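Local structure of glutathione S-transferase (Natrialba magadii ATCC 43099, 6GZF) at residues 17-21 against 22-26; 70-73 against 74-78; 106-110 against 111-115; 185-188 against 189-193; 230-234 against 235-239. The protein is a Xi-class glutathione transferase that probably uses glutathione to reduce glutathionyl-hydroquinones, as relatives of its class do. All coordinates share one frame; numbering follows the deposited sequence.

Contact 1 of 5, residues 17-21 against 22-26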
loop_
_atom_site.group_PDB
_atom_site.type_symbol
_atom_site.label_atom_id
_atom_site.label_comp_id
_atom_site.label_asym_id
_atom_site.label_seq_id
_atom_site.Cartn_x
_atom_site.Cartn_y
_atom_site.Cartn_z
ATOM N N ARG A 17 13.843 24.772 -13.195
ATOM C CA ARG A 17 14.936 23.996 -12.619
ATOM C C ARG A 17 14.455 22.634 -12.139
ATOM O O ARG A 17 13.290 22.473 -11.777
ATOM C CB ARG A 17 15.579 24.744 -11.449
ATOM C CG ARG A 17 16.036 26.159 -11.746
ATOM C CD ARG A 17 17.173 26.549 -10.808
ATOM N NE ARG A 17 17.694 27.887 -11.073
ATOM C CZ ARG A 17 18.038 28.752 -10.123
ATOM N NH1 ARG A 17 17.920 28.414 -8.845
ATOM N NH2 ARG A 17 18.503 29.953 -10.451
ATOM N N THR A 18 15.358 21.659 -12.132
ATOM C CA THR A 18 15.038 20.332 -11.622
ATOM C C THR A 18 15.112 20.334 -10.099
ATOM O O THR A 18 14.386 19.596 -9.431
ATOM C CB THR A 18 15.983 19.258 -12.193
ATOM O OG1 THR A 18 16.280 19.557 -13.563
ATOM C CG2 THR A 18 15.342 17.881 -12.108
ATOM N N ASP A 19 15.989 21.176 -9.558
ATOM C CA ASP A 19 16.094 21.379 -8.116
ATOM C C ASP A 19 16.940 22.616 -7.818
ATOM O O ASP A 19 17.901 22.913 -8.527
ATOM C CB ASP A 19 16.696 20.145 -7.431
ATOM C CG ASP A 19 16.567 20.188 -5.912
ATOM O OD1 ASP A 19 16.564 21.292 -5.326
ATOM O OD2 ASP A 19 16.471 19.103 -5.299
ATOM N N ALA A 20 16.564 23.333 -6.764
ATOM C CA ALA A 20 17.342 24.466 -6.274
ATOM C C ALA A 20 17.745 24.211 -4.825
ATOM O O ALA A 20 16.998 24.525 -3.901
ATOM C CB ALA A 20 16.549 25.757 -6.393
ATOM N N HIS A 21 18.934 23.641 -4.641
ATOM C CA HIS A 21 19.374 23.147 -3.338
ATOM C C HIS A 21 19.420 24.208 -2.240
ATOM O O HIS A 21 19.221 23.896 -1.067
ATOM C CB HIS A 21 20.753 22.495 -3.470
ATOM C CG HIS A 21 20.754 21.251 -4.303
ATOM N ND1 HIS A 21 20.319 20.034 -3.823
ATOM C CD2 HIS A 21 21.137 21.035 -5.583
ATOM C CE1 HIS A 21 20.434 19.122 -4.771
ATOM N NE2 HIS A 21 20.929 19.703 -5.850
ATOM N N GLU A 22 19.677 25.458 -2.614
ATOM C CA GLU A 22 19.791 26.527 -1.627
ATOM C C GLU A 22 18.436 26.896 -1.025
ATOM O O GLU A 22 18.368 27.624 -0.035
ATOM C CB GLU A 22 20.439 27.768 -2.247
ATOM C CG GLU A 22 19.514 28.592 -3.130
ATOM C CD GLU A 22 19.473 28.098 -4.562
ATOM O OE1 GLU A 22 20.185 27.122 -4.877
ATOM O OE2 GLU A 22 18.729 28.689 -5.373
ATOM N N LEU A 23 17.363 26.387 -1.621
ATOM C CA LEU A 23 16.013 26.700 -1.168
ATOM C C LEU A 23 15.255 25.464 -0.690
ATOM O O LEU A 23 14.049 25.528 -0.455
ATOM C CB LEU A 23 15.220 27.377 -2.289
ATOM C CG LEU A 23 15.801 28.641 -2.925
ATOM C CD1 LEU A 23 14.969 29.055 -4.129
ATOM C CD2 LEU A 23 15.876 29.771 -1.911
ATOM N N THR A 24 15.954 24.342 -0.541
ATOM C CA THR A 24 15.282 23.076 -0.252
ATOM C C THR A 24 15.768 22.365 1.011
ATOM O O THR A 24 15.509 21.173 1.194
ATOM C CB THR A 24 15.424 22.095 -1.431
ATOM O OG1 THR A 24 16.812 21.882 -1.716
ATOM C CG2 THR A 24 14.727 22.640 -2.668
ATOM N N ALA A 25 16.469 23.086 1.878
ATOM C CA ALA A 25 16.861 22.525 3.165
ATOM C C ALA A 25 15.733 22.719 4.167
ATOM O O ALA A 25 15.104 23.770 4.205
ATOM C CB ALA A 25 18.142 23.164 3.672
ATOM N N GLY A 26 15.464 21.699 4.970
ATOM C CA GLY A 26 14.409 21.796 5.963
ATOM C C GLY A 26 13.011 21.585 5.403
ATOM O O GLY A 26 12.813 21.608 4.190
#

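Contact 2 of 5, residues 70-73 against 74-78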
loop_
_atom_site.group_PDB
_atom_site.type_symbol
_atom_site.label_atom_id
_atom_site.label_comp_id
_atom_site.label_asym_id
_atom_site.label_seq_id
_atom_site.Cartn_x
_atom_site.Cartn_y
_atom_site.Cartn_z
ATOM N N THR A 70 -12.456 22.353 -7.828
ATOM C CA THR A 70 -12.999 23.355 -8.736
ATOM C C THR A 70 -13.954 22.727 -9.747
ATOM O O THR A 70 -14.951 23.336 -10.133
ATOM C CB THR A 70 -11.881 24.094 -9.494
ATOM O OG1 THR A 70 -11.206 23.179 -10.367
ATOM C CG2 THR A 70 -10.879 24.687 -8.516
ATOM N N LEU A 71 -13.646 21.503 -10.167
ATOM C CA LEU A 71 -14.460 20.799 -11.152
ATOM C C LEU A 71 -15.820 20.400 -10.587
ATOM O O LEU A 71 -16.842 20.538 -11.259
ATOM C CB LEU A 71 -13.725 19.559 -11.665
ATOM C CG LEU A 71 -12.490 19.815 -12.531
ATOM C CD1 LEU A 71 -11.939 18.506 -13.074
ATOM C CD2 LEU A 71 -12.820 20.773 -13.666
ATOM N N VAL A 72 -15.825 19.899 -9.355
ATOM C CA VAL A 72 -17.063 19.496 -8.696
ATOM C C VAL A 72 -17.979 20.702 -8.496
ATOM O O VAL A 72 -19.188 20.616 -8.706
ATOM C CB VAL A 72 -16.785 18.816 -7.338
ATOM C CG1 VAL A 72 -18.080 18.585 -6.574
ATOM C CG2 VAL A 72 -16.043 17.505 -7.545
ATOM N N THR A 73 -17.390 21.829 -8.112
ATOM C CA THR A 73 -18.148 23.059 -7.914
ATOM C C THR A 73 -18.703 23.584 -9.234
ATOM O O THR A 73 -19.872 23.961 -9.317
ATOM C CB THR A 73 -17.285 24.152 -7.259
ATOM O OG1 THR A 73 -16.759 23.669 -6.019
ATOM C CG2 THR A 73 -18.113 25.402 -7.001
ATOM N N ARG A 74 -17.859 23.597 -10.262
ATOM C CA ARG A 74 -18.250 24.084 -11.582
ATOM C C ARG A 74 -19.431 23.294 -12.134
ATOM O O ARG A 74 -20.325 23.856 -12.764
ATOM C CB ARG A 74 -17.072 24.007 -12.557
ATOM C CG ARG A 74 -17.291 24.777 -13.851
ATOM C CD ARG A 74 -16.158 24.548 -14.840
ATOM N NE ARG A 74 -16.249 23.240 -15.486
ATOM C CZ ARG A 74 -16.214 23.053 -16.801
ATOM N NH1 ARG A 74 -16.083 24.091 -17.618
ATOM N NH2 ARG A 74 -16.306 21.829 -17.301
ATOM N N THR A 75 -19.429 21.989 -11.887
ATOM C CA THR A 75 -20.501 21.119 -12.352
ATOM C C THR A 75 -21.779 21.328 -11.544
ATOM O O THR A 75 -22.872 21.398 -12.105
ATOM C CB THR A 75 -20.092 19.639 -12.276
ATOM O OG1 THR A 75 -18.806 19.466 -12.884
ATOM C CG2 THR A 75 -21.113 18.764 -12.985
ATOM N N LEU A 76 -21.631 21.427 -10.226
ATOM C CA LEU A 76 -22.770 21.632 -9.336
ATOM C C LEU A 76 -23.461 22.962 -9.612
ATOM O O LEU A 76 -24.687 23.058 -9.561
ATOM C CB LEU A 76 -22.325 21.570 -7.873
ATOM C CG LEU A 76 -22.071 20.178 -7.292
ATOM C CD1 LEU A 76 -21.636 20.274 -5.840
ATOM C CD2 LEU A 76 -23.311 19.310 -7.426
ATOM N N LYS A 77 -22.666 23.982 -9.909
ATOM C CA LYS A 77 -23.194 25.315 -10.166
ATOM C C LYS A 77 -23.782 25.434 -11.567
ATOM O O LYS A 77 -24.650 26.270 -11.817
ATOM C CB LYS A 77 -22.098 26.364 -9.978
ATOM C CG LYS A 77 -22.502 27.519 -9.092
ATOM C CD LYS A 77 -22.864 27.029 -7.706
ATOM C CE LYS A 77 -23.166 28.190 -6.785
ATOM N NZ LYS A 77 -24.357 28.967 -7.219
ATOM N N GLY A 78 -23.307 24.591 -12.479
ATOM C CA GLY A 78 -23.685 24.695 -13.873
ATOM C C GLY A 78 -22.955 25.862 -14.507
ATOM O O GLY A 78 -23.571 26.757 -15.084
#

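Contact 3 of 5, residues 106-110 against 111-115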
loop_
_atom_site.group_PDB
_atom_site.type_symbol
_atom_site.label_atom_id
_atom_site.label_comp_id
_atom_site.label_asym_id
_atom_site.label_seq_id
_atom_site.Cartn_x
_atom_site.Cartn_y
_atom_site.Cartn_z
ATOM N N CYS A 106 -7.638 14.181 -22.038
ATOM C CA CYS A 106 -6.834 15.396 -22.052
ATOM C C CYS A 106 -7.180 16.281 -23.242
ATOM O O CYS A 106 -7.675 15.802 -24.262
ATOM C CB CYS A 106 -5.347 15.050 -22.083
ATOM S SG CYS A 106 -4.887 13.685 -21.004
ATOM N N THR A 107 -6.917 17.577 -23.104
ATOM C CA THR A 107 -7.140 18.524 -24.188
ATOM C C THR A 107 -5.883 19.342 -24.452
ATOM O O THR A 107 -4.804 19.022 -23.950
ATOM C CB THR A 107 -8.305 19.488 -23.881
ATOM O OG1 THR A 107 -7.933 20.372 -22.816
ATOM C CG2 THR A 107 -9.557 18.715 -23.488
ATOM N N HIS A 108 -6.031 20.400 -25.241
ATOM C CA HIS A 108 -4.934 21.321 -25.497
ATOM C C HIS A 108 -5.151 22.614 -24.721
ATOM O O HIS A 108 -6.254 22.881 -24.243
ATOM C CB HIS A 108 -4.816 21.620 -26.993
ATOM C CG HIS A 108 -5.987 22.367 -27.552
ATOM N ND1 HIS A 108 -7.162 21.747 -27.919
ATOM C CD2 HIS A 108 -6.165 23.685 -27.804
ATOM C CE1 HIS A 108 -8.011 22.649 -28.373
ATOM N NE2 HIS A 108 -7.432 23.835 -28.315
ATOM N N ASP A 109 -4.098 23.412 -24.594
ATOM C CA ASP A 109 -4.219 24.726 -23.979
ATOM C C ASP A 109 -5.059 25.630 -24.875
ATOM O O ASP A 109 -4.574 26.141 -25.884
ATOM C CB ASP A 109 -2.839 25.338 -23.728
ATOM C CG ASP A 109 -2.908 26.804 -23.344
ATOM O OD1 ASP A 109 -3.853 27.191 -22.623
ATOM O OD2 ASP A 109 -2.016 27.572 -23.762
ATOM N N HIS A 110 -6.321 25.820 -24.501
ATOM C CA HIS A 110 -7.264 26.572 -25.323
ATOM C C HIS A 110 -6.875 28.038 -25.502
ATOM O O HIS A 110 -7.328 28.693 -26.439
ATOM C CB HIS A 110 -8.670 26.492 -24.722
ATOM C CG HIS A 110 -9.272 25.122 -24.765
ATOM N ND1 HIS A 110 -8.958 24.141 -23.850
ATOM C CD2 HIS A 110 -10.172 24.570 -25.615
ATOM C CE1 HIS A 110 -9.639 23.043 -24.133
ATOM N NE2 HIS A 110 -10.382 23.278 -25.200
ATOM N N VAL A 111 -6.038 28.550 -24.608
ATOM C CA VAL A 111 -5.695 29.968 -24.628
ATOM C C VAL A 111 -4.495 30.275 -25.524
ATOM O O VAL A 111 -4.621 31.019 -26.497
ATOM C CB VAL A 111 -5.414 30.492 -23.208
ATOM C CG1 VAL A 111 -5.018 31.956 -23.255
ATOM C CG2 VAL A 111 -6.641 30.305 -22.330
ATOM N N HIS A 112 -3.335 29.708 -25.202
ATOM C CA HIS A 112 -2.116 30.027 -25.942
ATOM C C HIS A 112 -1.472 28.814 -26.608
ATOM O O HIS A 112 -0.399 28.930 -27.202
ATOM C CB HIS A 112 -1.101 30.701 -25.016
ATOM C CG HIS A 112 -1.510 32.067 -24.566
ATOM N ND1 HIS A 112 -1.798 33.086 -25.449
ATOM C CD2 HIS A 112 -1.683 32.584 -23.326
ATOM C CE1 HIS A 112 -2.130 34.171 -24.771
ATOM N NE2 HIS A 112 -2.069 33.893 -23.483
ATOM N N ASP A 113 -2.131 27.661 -26.508
ATOM C CA ASP A 113 -1.652 26.422 -27.120
ATOM C C ASP A 113 -0.218 26.108 -26.694
ATOM O O ASP A 113 0.657 25.877 -27.529
ATOM C CB ASP A 113 -1.747 26.505 -28.648
ATOM C CG ASP A 113 -1.538 25.163 -29.322
ATOM O OD1 ASP A 113 -1.775 24.124 -28.672
ATOM O OD2 ASP A 113 -1.131 25.146 -30.504
ATOM N N VAL A 114 0.018 26.110 -25.388
ATOM C CA VAL A 114 1.352 25.860 -24.857
ATOM C C VAL A 114 1.610 24.367 -24.677
ATOM O O VAL A 114 0.679 23.582 -24.501
ATOM C CB VAL A 114 1.567 26.580 -23.511
ATOM C CG1 VAL A 114 1.442 28.084 -23.692
ATOM C CG2 VAL A 114 0.573 26.082 -22.476
ATOM N N ASP A 115 2.881 23.983 -24.731
ATOM C CA ASP A 115 3.271 22.597 -24.516
ATOM C C ASP A 115 3.168 22.235 -23.039
ATOM O O ASP A 115 2.700 21.154 -22.685
ATOM C CB ASP A 115 4.694 22.351 -25.020
ATOM C CG ASP A 115 4.832 22.577 -26.511
ATOM O OD1 ASP A 115 3.924 22.164 -27.264
ATOM O OD2 ASP A 115 5.850 23.167 -26.931
HETATM O O HOH W 1 -2.101 23.230 -26.153
#

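Contact 4 of 5, residues 185-188 against 189-193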
loop_
_atom_site.group_PDB
_atom_site.type_symbol
_atom_site.label_atom_id
_atom_site.label_comp_id
_atom_site.label_asym_id
_atom_site.label_seq_id
_atom_site.Cartn_x
_atom_site.Cartn_y
_atom_site.Cartn_z
ATOM N N ASP A 185 -11.339 24.337 7.349
ATOM C CA ASP A 185 -10.081 24.653 8.013
ATOM C C ASP A 185 -9.569 23.474 8.838
ATOM O O ASP A 185 -8.365 23.222 8.890
ATOM C CB ASP A 185 -10.244 25.886 8.904
ATOM C CG ASP A 185 -8.923 26.571 9.199
ATOM O OD1 ASP A 185 -8.545 27.484 8.434
ATOM O OD2 ASP A 185 -8.264 26.196 10.192
ATOM N N ASN A 186 -10.485 22.752 9.476
ATOM C CA ASN A 186 -10.110 21.644 10.346
ATOM C C ASN A 186 -9.536 20.473 9.554
ATOM O O ASN A 186 -8.390 20.084 9.766
ATOM C CB ASN A 186 -11.314 21.182 11.175
ATOM C CG ASN A 186 -10.941 20.171 12.256
ATOM O OD1 ASN A 186 -9.846 19.601 12.250
ATOM N ND2 ASN A 186 -11.862 19.938 13.185
ATOM N N ILE A 187 -10.327 19.926 8.636
ATOM C CA ILE A 187 -9.929 18.742 7.874
ATOM C C ILE A 187 -8.730 18.988 6.959
ATOM O O ILE A 187 -8.192 18.054 6.364
ATOM C CB ILE A 187 -11.089 18.222 7.001
ATOM C CG1 ILE A 187 -11.298 19.138 5.793
ATOM C CG2 ILE A 187 -12.363 18.095 7.819
ATOM C CD1 ILE A 187 -11.823 18.421 4.563
ATOM N N TYR A 188 -8.322 20.247 6.850
ATOM C CA TYR A 188 -7.280 20.647 5.914
ATOM C C TYR A 188 -5.937 19.967 6.169
ATOM O O TYR A 188 -5.329 19.420 5.249
ATOM C CB TYR A 188 -7.102 22.164 5.953
ATOM C CG TYR A 188 -6.047 22.669 5.001
ATOM C CD1 TYR A 188 -6.261 22.653 3.630
ATOM C CD2 TYR A 188 -4.839 23.165 5.471
ATOM C CE1 TYR A 188 -5.303 23.113 2.755
ATOM C CE2 TYR A 188 -3.874 23.629 4.602
ATOM C CZ TYR A 188 -4.112 23.600 3.244
ATOM O OH TYR A 188 -3.162 24.059 2.366
ATOM N N GLU A 189 -5.474 20.000 7.414
ATOM C CA GLU A 189 -4.161 19.449 7.742
ATOM C C GLU A 189 -4.158 17.927 7.969
ATOM O O GLU A 189 -3.333 17.227 7.382
ATOM C CB GLU A 189 -3.578 20.161 8.969
ATOM C CG GLU A 189 -2.062 20.278 8.948
ATOM C CD GLU A 189 -1.484 20.646 10.301
ATOM O OE1 GLU A 189 -1.987 21.603 10.927
ATOM O OE2 GLU A 189 -0.523 19.977 10.736
ATOM N N PRO A 190 -5.068 17.400 8.814
ATOM C CA PRO A 190 -4.963 15.957 9.064
ATOM C C PRO A 190 -5.453 15.080 7.912
ATOM O O PRO A 190 -5.020 13.933 7.812
ATOM C CB PRO A 190 -5.848 15.755 10.296
ATOM C CG PRO A 190 -6.860 16.830 10.196
ATOM C CD PRO A 190 -6.125 18.013 9.641
ATOM N N ILE A 191 -6.332 15.601 7.061
ATOM C CA ILE A 191 -6.934 14.781 6.013
ATOM C C ILE A 191 -6.495 15.181 4.605
ATOM O O ILE A 191 -5.956 14.357 3.867
ATOM C CB ILE A 191 -8.472 14.825 6.089
ATOM C CG1 ILE A 191 -8.956 14.160 7.380
ATOM C CG2 ILE A 191 -9.085 14.132 4.886
ATOM C CD1 ILE A 191 -10.430 14.357 7.655
ATOM N N ASN A 192 -6.727 16.437 4.232
ATOM C CA ASN A 192 -6.383 16.907 2.891
ATOM C C ASN A 192 -4.879 16.873 2.621
ATOM O O ASN A 192 -4.438 16.348 1.599
ATOM C CB ASN A 192 -6.919 18.323 2.666
ATOM C CG ASN A 192 -8.433 18.368 2.593
ATOM O OD1 ASN A 192 -9.082 17.363 2.301
ATOM N ND2 ASN A 192 -9.003 19.539 2.851
ATOM N N ASN A 193 -4.097 17.432 3.539
ATOM C CA ASN A 193 -2.644 17.430 3.408
ATOM C C ASN A 193 -2.001 16.238 4.107
ATOM O O ASN A 193 -0.857 15.884 3.819
ATOM C CB ASN A 193 -2.054 18.728 3.963
ATOM C CG ASN A 193 -2.002 19.834 2.930
ATOM O OD1 ASN A 193 -1.834 19.579 1.738
ATOM N ND2 ASN A 193 -2.138 21.075 3.384
#

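Contact 5 of 5, residues 230-234 against 235-239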
loop_
_atom_site.group_PDB
_atom_site.type_symbol
_atom_site.label_atom_id
_atom_site.label_comp_id
_atom_site.label_asym_id
_atom_site.label_seq_id
_atom_site.Cartn_x
_atom_site.Cartn_y
_atom_site.Cartn_z
ATOM N N TYR A 230 -24.788 15.435 5.936
ATOM C CA TYR A 230 -23.580 16.073 5.431
ATOM C C TYR A 230 -22.729 16.629 6.570
ATOM O O TYR A 230 -23.133 16.589 7.733
ATOM C CB TYR A 230 -23.941 17.177 4.437
ATOM C CG TYR A 230 -24.781 16.685 3.277
ATOM C CD1 TYR A 230 -24.274 15.765 2.368
ATOM C CD2 TYR A 230 -26.082 17.136 3.094
ATOM C CE1 TYR A 230 -25.038 15.309 1.309
ATOM C CE2 TYR A 230 -26.853 16.688 2.038
ATOM C CZ TYR A 230 -26.326 15.774 1.148
ATOM O OH TYR A 230 -27.091 15.326 0.094
ATOM N N LEU A 231 -21.547 17.136 6.229
ATOM C CA LEU A 231 -20.591 17.607 7.228
ATOM C C LEU A 231 -21.132 18.781 8.037
ATOM O O LEU A 231 -21.034 18.795 9.263
ATOM C CB LEU A 231 -19.272 17.995 6.556
ATOM C CG LEU A 231 -18.474 16.831 5.966
ATOM C CD1 LEU A 231 -17.195 17.330 5.315
ATOM C CD2 LEU A 231 -18.165 15.801 7.039
ATOM N N ALA A 232 -21.705 19.763 7.348
ATOM C CA ALA A 232 -22.343 20.886 8.024
ATOM C C ALA A 232 -23.767 20.514 8.423
ATOM O O ALA A 232 -24.511 21.337 8.955
ATOM C CB ALA A 232 -22.338 22.123 7.140
ATOM N N GLY A 233 -24.139 19.267 8.152
ATOM C CA GLY A 233 -25.411 18.736 8.600
ATOM C C GLY A 233 -26.469 18.603 7.523
ATOM O O GLY A 233 -26.445 17.672 6.717
ATOM N N ASP A 234 -27.398 19.551 7.513
ATOM C CA ASP A 234 -28.600 19.462 6.693
ATOM C C ASP A 234 -28.349 19.627 5.196
ATOM O O ASP A 234 -29.078 19.068 4.375
ATOM C CB ASP A 234 -29.612 20.513 7.157
ATOM C CG ASP A 234 -31.016 20.232 6.662
ATOM O OD1 ASP A 234 -31.388 19.043 6.567
ATOM O OD2 ASP A 234 -31.750 21.200 6.370
ATOM N N ARG A 235 -27.325 20.394 4.835
ATOM C CA ARG A 235 -27.144 20.785 3.440
ATOM C C ARG A 235 -25.763 20.473 2.866
ATOM O O ARG A 235 -24.767 20.435 3.587
ATOM C CB ARG A 235 -27.422 22.280 3.284
ATOM C CG ARG A 235 -28.757 22.730 3.851
ATOM C CD ARG A 235 -29.181 24.036 3.216
ATOM N NE ARG A 235 -29.196 23.924 1.762
ATOM C CZ ARG A 235 -29.297 24.958 0.934
ATOM N NH1 ARG A 235 -29.301 24.759 -0.378
ATOM N NH2 ARG A 235 -29.390 26.188 1.417
ATOM N N LEU A 236 -25.725 20.258 1.555
ATOM C CA LEU A 236 -24.480 20.045 0.827
ATOM C C LEU A 236 -23.710 21.354 0.692
ATOM O O LEU A 236 -24.246 22.344 0.195
ATOM C CB LEU A 236 -24.765 19.457 -0.557
ATOM C CG LEU A 236 -23.579 18.889 -1.336
ATOM C CD1 LEU A 236 -23.120 17.583 -0.719
ATOM C CD2 LEU A 236 -23.940 18.696 -2.802
ATOM N N THR A 237 -22.456 21.363 1.137
ATOM C CA THR A 237 -21.650 22.580 1.113
ATOM C C THR A 237 -20.252 22.344 0.548
ATOM O O THR A 237 -19.912 21.232 0.147
ATOM C CB THR A 237 -21.509 23.187 2.524
ATOM O OG1 THR A 237 -20.840 22.256 3.383
ATOM C CG2 THR A 237 -22.875 23.523 3.109
ATOM N N GLU A 238 -19.447 23.406 0.524
ATOM C CA GLU A 238 -18.059 23.324 0.083
ATOM C C GLU A 238 -17.251 22.388 0.972
ATOM O O GLU A 238 -16.275 21.784 0.528
ATOM C CB GLU A 238 -17.408 24.707 0.079
ATOM C CG GLU A 238 -18.047 25.717 -0.854
ATOM C CD GLU A 238 -17.278 27.025 -0.894
ATOM O OE1 GLU A 238 -16.191 27.091 -0.281
ATOM O OE2 GLU A 238 -17.754 27.984 -1.535
ATOM N N ALA A 239 -17.660 22.286 2.233
ATOM C CA ALA A 239 -16.988 21.429 3.203
ATOM C C ALA A 239 -16.996 19.977 2.744
ATOM O O ALA A 239 -16.036 19.239 2.969
ATOM C CB ALA A 239 -17.647 21.558 4.567
HETATM O O HOH W 2 -22.169 20.183 4.569
#

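Contact 1 of 5, residues 17-21 against 22-26
Leu23 and Thr24 fold back on the chain before them and close a short 3-10 turn. Its hydrogen bonds come first: Leu23 N donates to Ala20 O at 3.0 Å, and the carbonyl of His21 takes two donors from a single residue. Thr24 N reaches His21 O weakly, while the hydroxyl Thr24 OG1 donates to His21 O at 3.2 Å from above the carbonyl plane. The threonine can do this because OG1 sits between its backbone N and carbonyl carbon (chi1 57°). An alanine here removes the hydroxyl, and His21 O would probably be left with the weak amide bond alone of the two. The charged contact is a loose salt bridge, Arg17 NH1 to Glu22 OE2 at 3.6 Å; the carboxylate oxygen lies at the edge of the guanidinium, yet the two planes stand 62° apart. Apolar packing is slight, Ala20 CB meeting Leu23 CD1 at 4.3 Å; separately, Thr24 CG2 makes a van der Waals contact with Asp19 OD1. The Thr24 side chain comes about 6 Å from that of Arg131, a predicted glutathione-binding residue. This turn follows the hairpin of strands 10-12 and 15-17; Ala20 and Thr24 lean on Met10 and Arg17 on Val12.

Contact 2 of 5, residues 70-73 against 74-78
Just past the bond from Lys77 N to Thr73 O, helix 65-77 stops abruptly: Gly78 takes a positive phi (75°) that ends the helix in a Schellman motif. Leu79 N turns back to Arg74 O, and Gly78 N makes a weak bond to Thr75 O at 3.2 Å. The helix is the crossover of the beta-alpha-beta unit formed with strands 56-60 and 84-87, in the thioredoxin-like N-terminal half. Before the break its hydrogen bonding is regular, with Arg74 N to Thr70 O at 2.9 Å and Leu76 N to Val72 O at 3.0 Å. The side chains divide by the side they serve. Thr70 and Leu71 pack on Leu58 and Val60 of the sheet, whereas Val72, Thr73 and Leu76 meet Ile241 of helix 238-247, which ties the two domains together. Buried hydroxyls are satisfied within the helix, Thr70 OG1 by Ala67 O and Thr73 OG1 by Arg69 O. The long basic chains run to the surrounding loops: Arg74 NH1 bonds Ile83 O, and Lys77 NZ bonds Val169 O. One turn apart, Val72 and Leu76 lie side by side and point the same way. With Val72 CG1 opposite its backbone N (chi1 172°), that methyl is carried toward the following turn, where Val72 CG1 touches Leu76 CD1 at 4.0 Å.

Contact 3 of 5, residues 106-110 against 111-115
Between Asp109 and Asp113 the backbone doubles back so sharply that their CA atoms lie 4.4 Å apart, with Asp113 N bonded to Asp109 O at 2.9 Å and Asp113 itself in a positive-phi conformation. The Asp109 side chain fills the inside of this bend. Its CG stands opposite the backbone N (chi1 169°), which directs the carboxylate under the amides that follow. Val111 N meets Asp109 OD1 at 3.2 Å from above the carboxylate plane, an Asx turn, while Asp109 OD2 is gripped twice: Val114 N comes to its anti lone pair at 3.0 Å, and His112 N approaches Asp109 OD2 from above the plane at 2.9 Å. Tyr59 OH adds a further bond to Asp109 OD1, and so many partners round a buried carboxylate would be expected to favour its charged form. If an alanine took its place, the amides of Val111, His112 and Val114 would lose the carboxylate they share and the bend would probably be held less firmly, chiefly by the backbone bond from Asp113 N. A water joins Asp109 N to Asp113 OD1 and Val114 O on the loop. The bend fits between strand 56-60, where Val111 rests on His57 and Tyr59, and helix 117-124, whose Leu120 touches both Asp109 and Val114; His110 ND1 fastens it to Ser86 OG of strand 84-87.

Contact 4 of 5, residues 185-188 against 189-193
Asn186 meets Pro190 one turn on, at a place where the helix cannot be regular: proline has no amide hydrogen to give, and its ring carbon Pro190 CD lies 3.1 Å from Asn186 O. Helix 177-192 is kinked here and widens into a pi-type turn. Ile187, next in sequence, shows the consequence. Its carbonyl takes two donors, Ile191 N at 3.2 Å from above the carbonyl plane and Asn192 N at 3.1 Å, the latter much the straighter (169° at the hydrogen). The Ile187 side chain holds CG1 between its backbone N and carbonyl carbon (chi1 74°), and that branch runs on to CD1 beside the Asn192 side chain; on the same residue, Ile187 CB packs against Ile191 CD1 at 4.0 Å. Tyr188 continues the wide spacing, its carbonyl O accepting from Asn193 N, five residues ahead, at 2.9 Å. The ring of Tyr188 has Asn193 ND2 over one face, 3.2 Å from Tyr188 CZ, with the amide plane tilted 71° from the ring. Asn193 OD1 accepts from the N of Met1, which with the histidines after it appears to be an expression tag, so this bond probably belongs to the construct. Nearby stands Tyr196, predicted to be an active-site proton donor or acceptor. The widened turn lies among three helices: Pro190 and Ile191 on Ala217 of helix 204-224, Ile187 on Ala242 of helix 238-247, and Tyr188 and Asn193 on Trp66 of helix 65-77.

Contact 5 of 5, residues 230-234 against 235-239
Tyr230 and Leu236 form an off-centre CH-pi contact that joins the two sides of a loop. Leu236 holds CG opposite its backbone N (chi1 -167°), and the turn at chi2 (72°) brings one methyl to the ring: Leu236 CD1 lies 4.0 Å from the Tyr230 ring centroid, nearest to Tyr230 CE1 at 3.6 Å. Leu236 CA stands over a face of the same ring, displaced toward its rim, and Tyr230 CD2 approaches the carbonyl carbon Arg235 C. The next side chain, Thr237, sets its hydroxyl between the backbone N and the carbonyl carbon (chi1 62°), the N-cap of helix 238-247. Thr237 OG1 accepts a weak bond from Ala239 N at 3.4 Å, and Thr237 N bonds Asp240 OD1 in return, in line with the Thr-X-X-Asp N-capping box known from the C-terminal domain of glutathione transferases. Asp240 OD2 also takes Leu231 N, tying the loop to the helix it precedes. A water accepts from Thr237 OG1 at 2.7 Å and from Ala232 N, and donates to Arg235 O. Leu231 reaches the first turn of the helix, where Leu231 CD1 lies 4.3 Å from Ala239 CB; its neighbours there include Ile183 of helix 177-192 and Tyr274 of helix 271-279.

The five contacts follow one another along the chain, all local: turns, a helix end, a kink and a helix start. Contacts 2 and 3 belong to the thioredoxin-like domain (centres 21 Å apart), contacts 4 and 5 to the helical C-terminal domain (centres 16 Å apart). Contact 1 lies at the surface, about 40 Å from contact 5 between centres. Contacts 2 and 5 meet directly across the domain interface, where Leu76 CD1 touches Leu236 CD2 at 4.1 Å. Helix 238-247, begun in contact 5, also packs on contacts 2 and 4, linking capping, kink and crossover. Contacts 1, 2 and 4 come near residues predicted to bind glutathione or act in catalysis; contact 5 lies away from them.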